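Local coordinates for putative lipoprotein (Pectobacterium atrosepticum SCRI1043, PDB 3BDU), which is of unknown function, a small probable membrane-anchored lipoprotein whose DUF903 domain belongs to the SH3-like clan of compact beta folds, at residues I15-K20 with I30-A35. Residues are numbered along the deposited sequence; the frame is centred on the assembly and turned at random.
Sequences IVAEGK and ISYTDA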
loop_
_atom_site.group_PDB
_atom_site.type_symbol
_atom_site.label_atom_id
_atom_site.label_comp_id
_atom_site.label_asym_id
_atom_site.label_seq_id
_atom_site.Cartn_x
_atom_site.Cartn_y
_atom_site.Cartn_z
ATOM N N ILE A 15 -0.233 23.056 -9.111
ATOM C CA ILE A 15 -1.465 23.090 -9.882
ATOM C C ILE A 15 -2.547 23.827 -9.100
ATOM O O ILE A 15 -2.747 23.565 -7.915
ATOM C CB ILE A 15 -1.933 21.635 -10.190
ATOM C CG1 ILE A 15 -0.806 20.870 -10.893
ATOM C CG2 ILE A 15 -3.173 21.641 -11.079
ATOM C CD1 ILE A 15 -1.128 19.407 -11.171
ATOM N N VAL A 16 -3.230 24.757 -9.760
ATOM C CA VAL A 16 -4.304 25.501 -9.112
ATOM C C VAL A 16 -5.608 24.733 -9.288
ATOM O O VAL A 16 -5.950 24.313 -10.395
ATOM C CB VAL A 16 -4.495 26.899 -9.731
ATOM C CG1 VAL A 16 -5.673 27.598 -9.067
ATOM C CG2 VAL A 16 -3.226 27.723 -9.571
ATOM N N ALA A 17 -6.327 24.543 -8.192
ATOM C CA ALA A 17 -7.598 23.839 -8.234
ATOM C C ALA A 17 -8.698 24.771 -7.743
ATOM O O ALA A 17 -8.478 25.565 -6.828
ATOM C CB ALA A 17 -7.541 22.595 -7.342
ATOM N N GLU A 18 -9.863 24.679 -8.376
ATOM C CA GLU A 18 -11.031 25.463 -7.990
ATOM C C GLU A 18 -11.860 24.513 -7.133
ATOM O O GLU A 18 -12.535 23.628 -7.657
ATOM C CB GLU A 18 -11.850 25.874 -9.217
ATOM C CG GLU A 18 -11.207 26.930 -10.098
ATOM C CD GLU A 18 -12.174 27.495 -11.136
ATOM O OE1 GLU A 18 -12.599 26.742 -12.044
ATOM O OE2 GLU A 18 -12.511 28.695 -11.036
ATOM N N GLY A 19 -11.804 24.690 -5.821
ATOM C CA GLY A 19 -12.538 23.797 -4.943
ATOM C C GLY A 19 -11.557 22.771 -4.403
ATOM O O GLY A 19 -10.539 22.497 -5.039
ATOM N N LYS A 20 -11.862 22.195 -3.243
ATOM C CA LYS A 20 -10.965 21.225 -2.620
ATOM C C LYS A 20 -10.838 19.904 -3.359
ATOM O O LYS A 20 -11.827 19.231 -3.623
ATOM C CB LYS A 20 -11.398 20.926 -1.176
ATOM C CG LYS A 20 -10.341 20.141 -0.392
ATOM C CD LYS A 20 -10.684 19.955 1.085
ATOM C CE LYS A 20 -11.609 18.775 1.308
ATOM N NZ LYS A 20 -11.797 18.499 2.757
ATOM N N ILE A 30 -6.958 11.385 -6.866
ATOM C CA ILE A 30 -7.449 12.664 -6.363
ATOM C C ILE A 30 -8.061 13.423 -7.530
ATOM O O ILE A 30 -7.405 13.655 -8.539
ATOM C CB ILE A 30 -6.311 13.487 -5.744
ATOM C CG1 ILE A 30 -5.807 12.778 -4.485
ATOM C CG2 ILE A 30 -6.793 14.900 -5.416
ATOM C CD1 ILE A 30 -4.615 13.449 -3.860
ATOM N N SER A 31 -9.325 13.801 -7.376
ATOM C CA SER A 31 -10.071 14.498 -8.413
ATOM C C SER A 31 -10.228 15.979 -8.099
ATOM O O SER A 31 -10.400 16.359 -6.939
ATOM C CB SER A 31 -11.449 13.826 -8.560
ATOM O OG SER A 31 -12.366 14.635 -9.271
ATOM N N TYR A 32 -10.147 16.815 -9.130
ATOM C CA TYR A 32 -10.295 18.261 -8.954
ATOM C C TYR A 32 -10.634 18.949 -10.267
ATOM O O TYR A 32 -10.652 18.320 -11.321
ATOM C CB TYR A 32 -8.998 18.886 -8.400
ATOM C CG TYR A 32 -7.803 18.814 -9.332
ATOM C CD1 TYR A 32 -7.080 17.632 -9.483
ATOM C CD2 TYR A 32 -7.404 19.926 -10.077
ATOM C CE1 TYR A 32 -5.992 17.550 -10.350
ATOM C CE2 TYR A 32 -6.314 19.855 -10.956
ATOM C CZ TYR A 32 -5.614 18.662 -11.086
ATOM O OH TYR A 32 -4.553 18.570 -11.960
ATOM N N THR A 33 -10.898 20.250 -10.189
ATOM C CA THR A 33 -11.200 21.060 -11.365
ATOM C C THR A 33 -10.104 22.119 -11.420
ATOM O O THR A 33 -9.834 22.782 -10.419
ATOM C CB THR A 33 -12.565 21.764 -11.224
ATOM O OG1 THR A 33 -13.579 20.791 -10.952
ATOM C CG2 THR A 33 -12.920 22.504 -12.514
ATOM N N ASP A 34 -9.455 22.265 -12.571
ATOM C CA ASP A 34 -8.391 23.247 -12.692
ATOM C C ASP A 34 -8.929 24.643 -12.972
ATOM O O ASP A 34 -10.139 24.836 -13.114
ATOM C CB ASP A 34 -7.380 22.850 -13.777
ATOM C CG ASP A 34 -8.012 22.686 -15.147
ATOM O OD1 ASP A 34 -8.940 23.453 -15.486
ATOM O OD2 ASP A 34 -7.561 21.793 -15.895
ATOM N N ALA A 35 -8.018 25.608 -13.049
ATOM C CA ALA A 35 -8.374 27.004 -13.288
ATOM C C ALA A 35 -9.112 27.236 -14.598
ATOM O O ALA A 35 -9.665 28.312 -14.818
ATOM C CB ALA A 35 -7.115 27.874 -13.241
HETATM O O HOH W 1 -5.154 25.031 -12.890
HETATM O O HOH W 2 -11.374 21.078 -7.320
#
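Tyr32 reaches from strand 30-33 across to Ala17 and Ile15 of strand 14-18. CB lies by the Ala17 methyl. CG stands between the backbone N and the carbonyl carbon (chi1 65°), the crowded position. In the ring, CD2 meets Ala17 CB at 3.8 Å, and CE2 meets Ile15 CG2 at 3.6 Å. At the tip, OH touches both Ile15 CG2 (3.5 Å) and CD1 (3.6 Å), which lie on one side of it; the two side chains cross at about a right angle. Tyrosine's long flat ring spans from Ala17 to Ile15. Alanine suits its place because its lone methyl can come up to CD2 without further atoms, while branched isoleucine offers two carbons to the ring's far end. The Tyr32 side chain also packs on Pro21 and Ile42.

The backbones meet at one direct bond: Glu18 N donates to Thr33 O (2.8 Å, 170° at the hydrogen). The same oxygen also receives a CA-H...O contact from Ala17 CA at 3.3 Å. With the strand directions 76° apart, regular pairing does not continue, and water takes over. One water accepts from Ala35 N and donates to Val16 O, 2.7 Å away; another accepts from Thr33 N and donates to Glu18 O and Gly19 O. Gly19 has a positive phi, and a CB there would press on the preceding carbonyl O.

Glu18 is exposed, a position suited to a carboxylate. Its CG packs near the Asp34 carbonyl, but OE1 stops 3.3 Å from Asp34 O, an approach of two acceptors and not a bond. Asp34 turns its own carboxylate elsewhere, OD1 accepting from Tyr36 N and Gln38 N. The contact thus joins the outermost strand of one three-stranded antiparallel sheet, 14-18, to the end of the central strand, 30-33, of the other, consistent with an SH3-like small barrel: Tyr32, Ala17 and Ile15 pack by apolar contact, while one direct bond and two waters satisfy backbone groups where the strands diverge.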